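PDB 4Z48: uncharacterized protein TP-0789 domain-containing protein from Desulfovibrio piger ATCC 29098, which is of unknown function but belongs to the LolA-like family and may, like its relatives, handle lipids or lipoproteins bound for the outer membrane. Local coordinates for residues L43-S51 against Y62-V73. Numbering follows the deposited sequence.
Sequences LTRSFKTYS and YSLIVFDRPADV
S46, K48 and Y50 of 43-51 form the hydrogen-bonded pairs with R69, V66 and L64 of 62-73 in two antiparallel strands, whose N-to-C directions make an angle of 147°. The K48–V66 pair closes through K48 N to V66 O and V66 N to K48 O, both 2.9 Å long, and the Y50–L64 pair is bonded both ways as well. Toward R69 the register slips by one residue in a beta bulge at D68: S46 N donates to R69 O at 2.9 Å, whereas S46 O receives D68 N. The strand ends at R69, a cis peptide precedes P70, and V73 N bonds back to P70 O.

The two strands form a hairpin in the strand-rich LolA-like fold, with strands 27-38 and 77-82 flanking it. On one face F47 and F67 lie side by side, ring planes 46° apart. F47 CB sits over the face of the F67 ring, 3.9 Å from its centroid. With chi1 at 57°, F47 CG is flanked by the backbone N and C, which directs the ring so that CD1 meets F67 CE2 and CD2 meets I65 CG2 at 3.7 Å. R45 CB meets the F67 edge. The R45 guanidinium lies between L43 CD1 and V73 CG1 on opposite faces; NH1 bonds to T44 O and NE to M115 O.

On the other face K48 crosses D68 in a weak salt bridge, NZ to OD2 3.4 Å. Beyond it, V66 CG2 reaches the edge of the Y50 ring at CE1 (4.1 Å), and Y238 stacks on this tyrosine.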
loop_
_atom_site.group_PDB
_atom_site.type_symbol
_atom_site.label_atom_id
_atom_site.label_comp_id
_atom_site.label_asym_id
_atom_site.label_seq_id
_atom_site.Cartn_x
_atom_site.Cartn_y
_atom_site.Cartn_z
ATOM N N LEU A 43 5.205 -0.307 19.642
ATOM C CA LEU A 43 4.612 0.991 19.323
ATOM C C LEU A 43 3.272 0.697 18.710
ATOM O O LEU A 43 3.150 -0.263 17.937
ATOM C CB LEU A 43 5.443 1.803 18.307
ATOM C CG LEU A 43 6.723 2.476 18.726
ATOM C CD1 LEU A 43 7.380 3.099 17.481
ATOM C CD2 LEU A 43 6.438 3.577 19.775
ATOM N N THR A 44 2.304 1.528 18.963
ATOM C CA THR A 44 0.973 1.297 18.407
ATOM C C THR A 44 0.459 2.582 17.812
ATOM O O THR A 44 0.890 3.663 18.200
ATOM C CB THR A 44 -0.025 0.679 19.473
ATOM O OG1 THR A 44 -0.593 1.675 20.312
ATOM C CG2 THR A 44 0.600 -0.402 20.311
ATOM N N ARG A 45 -0.373 2.461 16.803
ATOM C CA ARG A 45 -1.023 3.567 16.125
ATOM C C ARG A 45 -2.429 3.168 15.757
ATOM O O ARG A 45 -2.641 2.019 15.383
ATOM C CB ARG A 45 -0.277 3.973 14.846
ATOM C CG ARG A 45 0.980 4.803 15.058
ATOM C CD ARG A 45 2.222 3.940 15.203
ATOM N NE ARG A 45 3.420 4.770 15.250
ATOM C CZ ARG A 45 3.914 5.318 16.347
ATOM N NH1 ARG A 45 3.327 5.112 17.523
ATOM N NH2 ARG A 45 5.007 6.067 16.286
ATOM N N SER A 46 -3.373 4.099 15.871
ATOM C CA SER A 46 -4.766 3.935 15.437
ATOM C C SER A 46 -4.991 4.990 14.395
ATOM O O SER A 46 -4.602 6.139 14.632
ATOM C CB SER A 46 -5.752 4.114 16.596
ATOM O OG SER A 46 -5.804 2.986 17.450
ATOM N N PHE A 47 -5.611 4.649 13.271
ATOM C CA PHE A 47 -5.870 5.645 12.231
ATOM C C PHE A 47 -7.130 5.352 11.405
ATOM O O PHE A 47 -7.646 4.252 11.415
ATOM C CB PHE A 47 -4.665 5.821 11.289
ATOM C CG PHE A 47 -4.147 4.590 10.579
ATOM C CD1 PHE A 47 -3.223 3.745 11.194
ATOM C CD2 PHE A 47 -4.551 4.295 9.282
ATOM C CE1 PHE A 47 -2.734 2.614 10.535
ATOM C CE2 PHE A 47 -4.027 3.189 8.603
ATOM C CZ PHE A 47 -3.096 2.372 9.221
ATOM N N LYS A 48 -7.644 6.381 10.742
ATOM C CA LYS A 48 -8.743 6.269 9.786
ATOM C C LYS A 48 -8.183 6.641 8.417
ATOM O O LYS A 48 -7.332 7.535 8.317
ATOM C CB LYS A 48 -9.947 7.156 10.155
ATOM C CG LYS A 48 -10.713 6.714 11.402
ATOM C CD LYS A 48 -11.672 7.795 11.870
ATOM C CE LYS A 48 -12.529 7.293 13.013
ATOM N NZ LYS A 48 -11.786 7.228 14.299
ATOM N N THR A 49 -8.607 5.925 7.367
ATOM C CA THR A 49 -8.188 6.196 6.003
ATOM C C THR A 49 -9.403 6.573 5.160
ATOM O O THR A 49 -10.366 5.826 5.108
ATOM C CB THR A 49 -7.396 4.995 5.373
ATOM O OG1 THR A 49 -6.262 4.678 6.191
ATOM C CG2 THR A 49 -6.882 5.312 3.967
ATOM N N TYR A 50 -9.308 7.681 4.435
ATOM C CA TYR A 50 -10.338 8.123 3.473
ATOM C C TYR A 50 -9.723 8.056 2.077
ATOM O O TYR A 50 -8.581 8.471 1.921
ATOM C CB TYR A 50 -10.792 9.566 3.791
ATOM C CG TYR A 50 -11.294 9.765 5.199
ATOM C CD1 TYR A 50 -10.412 10.040 6.245
ATOM C CD2 TYR A 50 -12.654 9.705 5.490
ATOM C CE1 TYR A 50 -10.868 10.198 7.550
ATOM C CE2 TYR A 50 -13.127 9.926 6.784
ATOM C CZ TYR A 50 -12.230 10.173 7.812
ATOM O OH TYR A 50 -12.692 10.371 9.095
ATOM N N SER A 51 -10.424 7.487 1.077
ATOM C CA SER A 51 -9.861 7.429 -0.280
ATOM C C SER A 51 -10.932 7.721 -1.281
ATOM O O SER A 51 -12.092 7.421 -1.015
ATOM C CB SER A 51 -9.228 6.069 -0.582
ATOM O OG SER A 51 -8.486 5.577 0.519
ATOM N N TYR A 62 -6.844 9.533 -4.524
ATOM C CA TYR A 62 -6.428 10.445 -3.440
ATOM C C TYR A 62 -6.754 9.783 -2.121
ATOM O O TYR A 62 -7.821 9.175 -1.988
ATOM C CB TYR A 62 -7.047 11.864 -3.526
ATOM C CG TYR A 62 -6.561 12.730 -4.679
ATOM C CD1 TYR A 62 -5.746 12.204 -5.682
ATOM C CD2 TYR A 62 -6.978 14.052 -4.807
ATOM C CE1 TYR A 62 -5.343 12.974 -6.769
ATOM C CE2 TYR A 62 -6.591 14.832 -5.901
ATOM C CZ TYR A 62 -5.769 14.286 -6.879
ATOM O OH TYR A 62 -5.337 15.041 -7.949
ATOM N N SER A 63 -5.839 9.913 -1.139
ATOM C CA SER A 63 -6.017 9.337 0.189
ATOM C C SER A 63 -5.699 10.345 1.299
ATOM O O SER A 63 -4.807 11.166 1.127
ATOM C CB SER A 63 -5.122 8.111 0.379
ATOM O OG SER A 63 -5.542 6.994 -0.381
ATOM N N LEU A 64 -6.439 10.268 2.417
ATOM C CA LEU A 64 -6.210 11.038 3.642
ATOM C C LEU A 64 -6.139 10.036 4.795
ATOM O O LEU A 64 -7.105 9.291 5.034
ATOM C CB LEU A 64 -7.274 12.154 3.899
ATOM C CG LEU A 64 -7.040 13.038 5.136
ATOM C CD1 LEU A 64 -5.948 14.109 4.871
ATOM C CD2 LEU A 64 -8.349 13.693 5.607
ATOM N N ILE A 65 -4.990 10.013 5.498
ATOM C CA ILE A 65 -4.767 9.134 6.649
ATOM C C ILE A 65 -4.736 10.017 7.881
ATOM O O ILE A 65 -3.904 10.911 7.945
ATOM C CB ILE A 65 -3.498 8.248 6.503
ATOM C CG1 ILE A 65 -3.590 7.370 5.221
ATOM C CG2 ILE A 65 -3.301 7.379 7.769
ATOM C CD1 ILE A 65 -2.308 6.754 4.858
ATOM N N VAL A 66 -5.669 9.798 8.830
ATOM C CA VAL A 66 -5.766 10.610 10.046
ATOM C C VAL A 66 -5.508 9.731 11.279
ATOM O O VAL A 66 -6.297 8.817 11.547
ATOM C CB VAL A 66 -7.139 11.324 10.173
ATOM C CG1 VAL A 66 -7.137 12.259 11.383
ATOM C CG2 VAL A 66 -7.493 12.108 8.914
ATOM N N PHE A 67 -4.422 10.011 12.026
ATOM C CA PHE A 67 -4.092 9.279 13.266
ATOM C C PHE A 67 -4.857 9.865 14.447
ATOM O O PHE A 67 -4.918 11.099 14.628
ATOM C CB PHE A 67 -2.562 9.328 13.549
ATOM C CG PHE A 67 -1.819 8.452 12.573
ATOM C CD1 PHE A 67 -1.449 8.937 11.318
ATOM C CD2 PHE A 67 -1.556 7.127 12.870
ATOM C CE1 PHE A 67 -0.845 8.102 10.374
ATOM C CE2 PHE A 67 -0.907 6.301 11.941
ATOM C CZ PHE A 67 -0.585 6.790 10.689
ATOM N N ASP A 68 -5.345 9.002 15.318
ATOM C CA ASP A 68 -6.069 9.549 16.467
ATOM C C ASP A 68 -5.441 9.143 17.796
ATOM O O ASP A 68 -5.676 9.822 18.780
ATOM C CB ASP A 68 -7.546 9.117 16.422
ATOM C CG ASP A 68 -7.729 7.632 16.152
ATOM O OD1 ASP A 68 -7.156 6.826 16.897
ATOM O OD2 ASP A 68 -8.497 7.283 15.228
ATOM N N ARG A 69 -4.731 7.988 17.842
ATOM C CA ARG A 69 -4.141 7.445 19.071
ATOM C C ARG A 69 -2.800 6.761 18.783
ATOM O O ARG A 69 -2.612 6.258 17.670
ATOM C CB ARG A 69 -5.105 6.425 19.760
ATOM C CG ARG A 69 -6.498 6.930 20.167
ATOM C CD ARG A 69 -6.519 7.749 21.449
ATOM N NE ARG A 69 -6.171 6.927 22.603
ATOM C CZ ARG A 69 -5.570 7.373 23.698
ATOM N NH1 ARG A 69 -5.267 8.663 23.821
ATOM N NH2 ARG A 69 -5.280 6.541 24.684
ATOM N N PRO A 70 -1.875 6.680 19.773
ATOM C CA PRO A 70 -1.936 7.311 21.109
ATOM C C PRO A 70 -1.799 8.832 21.001
ATOM O O PRO A 70 -1.651 9.386 19.897
ATOM C CB PRO A 70 -0.757 6.676 21.870
ATOM C CG PRO A 70 0.243 6.325 20.794
ATOM C CD PRO A 70 -0.575 6.026 19.534
ATOM N N ALA A 71 -1.906 9.492 22.158
ATOM C CA ALA A 71 -1.847 10.953 22.319
ATOM C C ALA A 71 -0.697 11.594 21.537
ATOM O O ALA A 71 -0.917 12.624 20.931
ATOM C CB ALA A 71 -1.728 11.304 23.785
ATOM N N ASP A 72 0.520 11.005 21.552
ATOM C CA ASP A 72 1.689 11.615 20.907
ATOM C C ASP A 72 1.572 11.715 19.381
ATOM O O ASP A 72 2.224 12.588 18.823
ATOM C CB ASP A 72 2.995 10.908 21.268
ATOM C CG ASP A 72 3.642 11.468 22.545
ATOM O OD1 ASP A 72 4.312 12.530 22.460
ATOM O OD2 ASP A 72 3.469 10.853 23.616
ATOM N N VAL A 73 0.749 10.875 18.731
ATOM C CA VAL A 73 0.589 10.909 17.269
ATOM C C VAL A 73 -0.791 11.499 16.882
ATOM O O VAL A 73 -1.035 11.782 15.706
ATOM C CB VAL A 73 0.825 9.523 16.598
ATOM C CG1 VAL A 73 2.168 8.926 17.019
ATOM C CG2 VAL A 73 -0.330 8.560 16.832
#